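Local structure of phosphoribosylaminoimidazole-succinocarboxamide synthase (Ehrlichia chaffeensis str. Arkansas, 3KRE) at residues P109-F122 / D130-K144. The protein catalyses the ATP-dependent joining of L-aspartate to 5-amino-1-(5-phospho-D-ribosyl)imidazole-4-carboxylate, forming SAICAR in de novo purine biosynthesis. Numbering follows the deposited sequence.
Sequences PIEVVIRNLAAGNF and DGTPFKSPIIEFYYK. With EDO (1,2-ethanediol), chain L; EDO (1,2-ethanediol), chain F.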
loop_
_atom_site.group_PDB
_atom_site.type_symbol
_atom_site.label_atom_id
_atom_site.label_comp_id
_atom_site.label_asym_id
_atom_site.label_seq_id
_atom_site.Cartn_x
_atom_site.Cartn_y
_atom_site.Cartn_z
ATOM N N PRO A 109 -3.552 -6.608 12.082
ATOM C CA PRO A 109 -4.779 -6.225 11.383
ATOM C C PRO A 109 -5.067 -4.723 11.465
ATOM O O PRO A 109 -6.209 -4.324 11.777
ATOM C CB PRO A 109 -5.838 -7.015 12.136
ATOM C CG PRO A 109 -5.372 -6.955 13.522
ATOM C CD PRO A 109 -3.839 -6.993 13.475
ATOM N N ILE A 110 -4.039 -3.920 11.165
ATOM C CA ILE A 110 -4.101 -2.450 11.130
ATOM C C ILE A 110 -3.691 -1.963 9.741
ATOM O O ILE A 110 -2.722 -2.487 9.181
ATOM C CB ILE A 110 -3.086 -1.843 12.136
ATOM C CG1 ILE A 110 -3.361 -2.343 13.557
ATOM C CG2 ILE A 110 -3.107 -0.312 12.065
ATOM C CD1 ILE A 110 -2.292 -1.941 14.574
ATOM N N GLU A 111 -4.380 -0.977 9.205
ATOM C CA GLU A 111 -3.943 -0.255 8.010
ATOM C C GLU A 111 -3.403 1.067 8.532
ATOM O O GLU A 111 -4.085 1.734 9.311
ATOM C CB GLU A 111 -5.106 0.003 7.092
ATOM C CG GLU A 111 -5.670 -1.278 6.534
ATOM C CD GLU A 111 -6.678 -1.026 5.473
ATOM O OE1 GLU A 111 -7.780 -0.537 5.804
ATOM O OE2 GLU A 111 -6.384 -1.338 4.310
ATOM N N VAL A 112 -2.182 1.420 8.149
ATOM C CA VAL A 112 -1.606 2.696 8.532
ATOM C C VAL A 112 -1.743 3.605 7.325
ATOM O O VAL A 112 -1.242 3.289 6.243
ATOM C CB VAL A 112 -0.131 2.549 8.923
ATOM C CG1 VAL A 112 0.387 3.867 9.465
ATOM C CG2 VAL A 112 0.050 1.383 9.945
ATOM N N VAL A 113 -2.444 4.719 7.494
ATOM C CA VAL A 113 -2.618 5.664 6.397
ATOM C C VAL A 113 -1.803 6.883 6.720
ATOM O O VAL A 113 -1.930 7.422 7.814
ATOM C CB VAL A 113 -4.099 6.034 6.157
ATOM C CG1 VAL A 113 -4.197 7.125 5.107
ATOM C CG2 VAL A 113 -4.927 4.778 5.746
ATOM N N ILE A 114 -0.946 7.280 5.787
ATOM C CA ILE A 114 -0.067 8.425 5.915
ATOM C C ILE A 114 -0.518 9.463 4.882
ATOM O O ILE A 114 -0.599 9.168 3.684
ATOM C CB ILE A 114 1.424 8.054 5.677
ATOM C CG1 ILE A 114 1.890 6.962 6.644
ATOM C CG2 ILE A 114 2.280 9.264 5.903
ATOM C CD1 ILE A 114 1.565 5.544 6.201
ATOM N N ARG A 115 -0.818 10.668 5.345
ATOM C CA ARG A 115 -1.355 11.736 4.466
ATOM C C ARG A 115 -0.436 12.952 4.432
ATOM O O ARG A 115 -0.087 13.527 5.494
ATOM C CB ARG A 115 -2.739 12.168 4.957
ATOM C CG ARG A 115 -3.736 11.032 5.227
ATOM C CD ARG A 115 -5.096 11.559 5.579
ATOM N NE ARG A 115 -6.023 10.473 5.878
ATOM C CZ ARG A 115 -6.738 9.805 4.973
ATOM N NH1 ARG A 115 -6.673 10.108 3.693
ATOM N NH2 ARG A 115 -7.554 8.853 5.367
ATOM N N ASN A 116 -0.077 13.360 3.206
ATOM C CA ASN A 116 0.677 14.572 2.948
ATOM C C ASN A 116 -0.204 15.741 2.530
ATOM O O ASN A 116 0.060 16.872 2.903
ATOM C CB ASN A 116 1.772 14.311 1.918
ATOM C CG ASN A 116 2.799 13.323 2.425
ATOM O OD1 ASN A 116 3.317 13.491 3.517
ATOM N ND2 ASN A 116 3.074 12.286 1.654
ATOM N N LEU A 117 -1.200 15.460 1.711
ATOM C CA LEU A 117 -2.255 16.401 1.376
ATOM C C LEU A 117 -3.594 15.766 1.733
ATOM O O LEU A 117 -3.712 14.556 1.856
ATOM C CB LEU A 117 -2.243 16.730 -0.109
ATOM C CG LEU A 117 -0.920 16.982 -0.844
ATOM C CD1 LEU A 117 -1.273 17.287 -2.348
ATOM C CD2 LEU A 117 -0.111 18.107 -0.225
ATOM N N ALA A 118 -4.610 16.604 1.885
ATOM C CA ALA A 118 -5.967 16.135 2.110
ATOM C C ALA A 118 -6.522 15.493 0.853
ATOM O O ALA A 118 -6.409 16.059 -0.230
ATOM C CB ALA A 118 -6.876 17.294 2.478
ATOM N N ALA A 119 -7.135 14.327 1.010
ATOM C CA ALA A 119 -7.808 13.671 -0.106
ATOM C C ALA A 119 -8.829 12.688 0.429
ATOM O O ALA A 119 -8.919 12.459 1.642
ATOM C CB ALA A 119 -6.784 12.991 -1.032
ATOM N N GLY A 120 -9.631 12.120 -0.470
ATOM C CA GLY A 120 -10.521 11.024 -0.109
ATOM C C GLY A 120 -11.509 11.363 0.996
ATOM O O GLY A 120 -12.097 12.436 1.011
ATOM N N ASN A 121 -11.664 10.435 1.931
ATOM C CA ASN A 121 -12.622 10.568 3.019
ATOM C C ASN A 121 -12.149 11.576 4.079
ATOM O O ASN A 121 -12.962 12.107 4.830
ATOM C CB ASN A 121 -12.840 9.202 3.660
ATOM C CG ASN A 121 -13.707 8.267 2.785
ATOM O OD1 ASN A 121 -14.442 8.717 1.923
ATOM N ND2 ASN A 121 -13.609 6.969 3.031
ATOM N N PHE A 122 -10.843 11.836 4.133
ATOM C CA PHE A 122 -10.305 12.868 5.014
ATOM C C PHE A 122 -10.885 14.210 4.591
ATOM O O PHE A 122 -11.451 14.938 5.405
ATOM C CB PHE A 122 -8.763 12.898 4.973
ATOM C CG PHE A 122 -8.160 13.890 5.911
ATOM C CD1 PHE A 122 -7.661 13.493 7.157
ATOM C CD2 PHE A 122 -8.110 15.230 5.579
ATOM C CE1 PHE A 122 -7.132 14.417 8.028
ATOM C CE2 PHE A 122 -7.612 16.161 6.453
ATOM C CZ PHE A 122 -7.097 15.745 7.683
ATOM N N ASP A 130 -9.673 18.814 -1.341
ATOM C CA ASP A 130 -8.648 17.911 -1.899
ATOM C C ASP A 130 -7.394 18.697 -2.309
ATOM O O ASP A 130 -7.481 19.731 -3.021
ATOM C CB ASP A 130 -9.166 17.166 -3.137
ATOM C CG ASP A 130 -10.033 15.965 -2.818
ATOM O OD1 ASP A 130 -10.272 15.604 -1.642
ATOM O OD2 ASP A 130 -10.489 15.340 -3.790
ATOM N N GLY A 131 -6.235 18.223 -1.877
ATOM C CA GLY A 131 -4.961 18.859 -2.224
ATOM C C GLY A 131 -4.448 19.879 -1.224
ATOM O O GLY A 131 -3.342 20.383 -1.369
ATOM N N THR A 132 -5.218 20.166 -0.182
ATOM C CA THR A 132 -4.734 21.025 0.871
ATOM C C THR A 132 -3.522 20.352 1.515
ATOM O O THR A 132 -3.645 19.235 2.012
ATOM C CB THR A 132 -5.800 21.270 1.938
ATOM O OG1 THR A 132 -6.980 21.810 1.316
ATOM C CG2 THR A 132 -5.272 22.238 3.000
ATOM N N PRO A 133 -2.368 21.039 1.511
ATOM C CA PRO A 133 -1.164 20.493 2.125
ATOM C C PRO A 133 -1.170 20.626 3.643
ATOM O O PRO A 133 -1.695 21.599 4.204
ATOM C CB PRO A 133 -0.048 21.356 1.514
ATOM C CG PRO A 133 -0.700 22.690 1.332
ATOM C CD PRO A 133 -2.134 22.403 0.963
ATOM N N PHE A 134 -0.593 19.633 4.303
ATOM C CA PHE A 134 -0.452 19.672 5.734
ATOM C C PHE A 134 0.939 20.173 6.078
ATOM O O PHE A 134 1.898 19.996 5.300
ATOM C CB PHE A 134 -0.660 18.286 6.327
ATOM C CG PHE A 134 -1.979 17.662 5.961
ATOM C CD1 PHE A 134 -3.165 18.370 6.117
ATOM C CD2 PHE A 134 -2.042 16.349 5.513
ATOM C CE1 PHE A 134 -4.380 17.799 5.809
ATOM C CE2 PHE A 134 -3.243 15.784 5.219
ATOM C CZ PHE A 134 -4.417 16.509 5.350
ATOM N N LYS A 135 1.053 20.771 7.263
ATOM C CA LYS A 135 2.327 21.251 7.732
ATOM C C LYS A 135 3.261 20.091 8.037
ATOM O O LYS A 135 4.481 20.194 7.841
ATOM C CB LYS A 135 2.157 22.093 8.989
ATOM C CG LYS A 135 3.415 22.850 9.356
ATOM C CD LYS A 135 3.086 24.179 10.033
ATOM C CE LYS A 135 4.296 25.094 10.127
ATOM N NZ LYS A 135 5.144 24.794 11.323
ATOM N N SER A 136 2.684 19.000 8.530
ATOM C CA SER A 136 3.441 17.772 8.738
ATOM C C SER A 136 2.540 16.581 8.409
ATOM O O SER A 136 1.331 16.678 8.503
ATOM C CB SER A 136 3.971 17.690 10.160
ATOM O OG SER A 136 2.946 17.719 11.140
ATOM N N PRO A 137 3.131 15.451 7.997
ATOM C CA PRO A 137 2.239 14.324 7.607
ATOM C C PRO A 137 1.334 13.838 8.735
ATOM O O PRO A 137 1.731 13.831 9.920
ATOM C CB PRO A 137 3.206 13.195 7.218
ATOM C CG PRO A 137 4.533 13.836 7.028
ATOM C CD PRO A 137 4.552 15.146 7.793
ATOM N N ILE A 138 0.149 13.388 8.354
ATOM C CA ILE A 138 -0.830 12.872 9.274
ATOM C C ILE A 138 -1.004 11.355 9.112
ATOM O O ILE A 138 -1.428 10.880 8.070
ATOM C CB ILE A 138 -2.207 13.557 9.091
ATOM C CG1 ILE A 138 -2.082 15.040 9.394
ATOM C CG2 ILE A 138 -3.261 12.917 10.036
ATOM C CD1 ILE A 138 -3.285 15.890 9.066
ATOM N N ILE A 139 -0.731 10.638 10.190
ATOM C CA ILE A 139 -0.924 9.227 10.272
ATOM C C ILE A 139 -2.263 8.959 10.925
ATOM O O ILE A 139 -2.569 9.528 11.979
ATOM C CB ILE A 139 0.147 8.558 11.093
ATOM C CG1 ILE A 139 1.465 8.661 10.336
ATOM C CG2 ILE A 139 -0.211 7.063 11.346
ATOM C CD1 ILE A 139 2.643 8.105 11.060
ATOM N N GLU A 140 -3.030 8.103 10.290
ATOM C CA GLU A 140 -4.262 7.559 10.862
ATOM C C GLU A 140 -4.238 6.032 10.807
ATOM O O GLU A 140 -3.728 5.443 9.836
ATOM C CB GLU A 140 -5.453 8.084 10.092
ATOM C CG GLU A 140 -5.730 9.612 10.150
ATOM C CD GLU A 140 -6.957 10.025 9.357
ATOM O OE1 GLU A 140 -7.106 9.537 8.219
ATOM O OE2 GLU A 140 -7.778 10.816 9.868
ATOM N N PHE A 141 -4.806 5.398 11.836
ATOM C CA PHE A 141 -4.858 3.943 11.935
ATOM C C PHE A 141 -6.264 3.421 11.737
ATOM O O PHE A 141 -7.212 4.017 12.243
ATOM C CB PHE A 141 -4.378 3.503 13.320
ATOM C CG PHE A 141 -2.952 3.832 13.591
ATOM C CD1 PHE A 141 -1.941 3.087 13.006
ATOM C CD2 PHE A 141 -2.601 4.890 14.440
ATOM C CE1 PHE A 141 -0.609 3.355 13.272
ATOM C CE2 PHE A 141 -1.251 5.186 14.683
ATOM C CZ PHE A 141 -0.258 4.416 14.105
ATOM N N TYR A 142 -6.393 2.292 11.018
ATOM C CA TYR A 142 -7.693 1.654 10.826
ATOM C C TYR A 142 -7.585 0.181 11.140
ATOM O O TYR A 142 -6.585 -0.441 10.865
ATOM C CB TYR A 142 -8.197 1.851 9.402
ATOM C CG TYR A 142 -8.365 3.289 9.038
ATOM C CD1 TYR A 142 -9.607 3.887 9.090
ATOM C CD2 TYR A 142 -7.261 4.069 8.664
ATOM C CE1 TYR A 142 -9.771 5.200 8.778
ATOM C CE2 TYR A 142 -7.413 5.395 8.356
ATOM C CZ TYR A 142 -8.687 5.960 8.402
ATOM O OH TYR A 142 -8.857 7.293 8.100
ATOM N N TYR A 143 -8.627 -0.360 11.746
ATOM C CA TYR A 143 -8.746 -1.788 11.943
ATOM C C TYR A 143 -9.190 -2.435 10.610
ATOM O O TYR A 143 -10.213 -2.036 10.044
ATOM C CB TYR A 143 -9.820 -2.016 12.991
ATOM C CG TYR A 143 -10.147 -3.477 13.262
ATOM C CD1 TYR A 143 -9.133 -4.407 13.418
ATOM C CD2 TYR A 143 -11.468 -3.899 13.426
ATOM C CE1 TYR A 143 -9.421 -5.742 13.691
ATOM C CE2 TYR A 143 -11.756 -5.209 13.698
ATOM C CZ TYR A 143 -10.723 -6.127 13.821
ATOM O OH TYR A 143 -10.973 -7.455 14.102
ATOM N N LYS A 144 -8.429 -3.408 10.109
ATOM C CA LYS A 144 -8.748 -4.010 8.808
ATOM C C LYS A 144 -9.849 -5.065 9.009
ATOM O O LYS A 144 -9.618 -6.126 9.597
ATOM C CB LYS A 144 -7.502 -4.598 8.114
ATOM C CG LYS A 144 -7.715 -4.735 6.572
ATOM C CD LYS A 144 -6.475 -5.208 5.797
ATOM C CE LYS A 144 -6.723 -5.122 4.273
ATOM N NZ LYS A 144 -5.630 -5.748 3.445
HETATM C C1 EDO L . 4.018 14.457 12.713
HETATM O O1 EDO L . 4.176 14.639 11.289
HETATM C C2 EDO L . 2.884 15.355 13.217
HETATM O O2 EDO L . 1.746 15.330 12.311
HETATM C C1 EDO F . -9.149 2.063 5.699
HETATM O O1 EDO F . -9.357 1.236 4.547
HETATM C C2 EDO F . -8.581 3.376 5.231
HETATM O O2 EDO F . -9.611 3.994 4.469
HETATM O O HOH W 1 -12.383 13.911 -1.356
HETATM O O HOH W 2 -9.865 12.548 -3.285
#
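OE1 of E140 accepts three hydrogen bonds, two of them from R115 in a salt bridge (NE at 2.7 Å, NH2 at 3.0 Å). The third comes from Y142 OH, within its own strand, at 2.8 Å. R115 approaches side-on with the guanidinium and carboxylate planes 85° apart; NE reaches OE1 from above the carboxylate plane, NH2 almost along the C-O bond. V113 CG1 and F122 CB sandwich the guanidinium. Beneath this network, 110-115 and 137-143 pair as neighbouring antiparallel strands of the large sheet, connected in sequence through helix 120-126, with strand 192-204 on the other side of 110-115. V113 and E140 exchange both backbone bonds. On the other face, V112 CG1 packs against I139 CG2 (3.8 Å) and I110 CG2 against the edge of F141; V112 and F141 also touch helix 166-189. Past the corners at N116 and K135-S136, pairing continues through F134 N to N116 O, A118 N to T132 O and G131 N to A118 O (2.7 Å). F134 lies beside the 117-118 backbone and presents its edge to the face of F122, centroids 5.1 Å apart. Three donors on OE1 would be expected to stabilise E140 as the carboxylate and join the two strands, while OE2, salt-bridged to R125, links the sheet to helix 120-126.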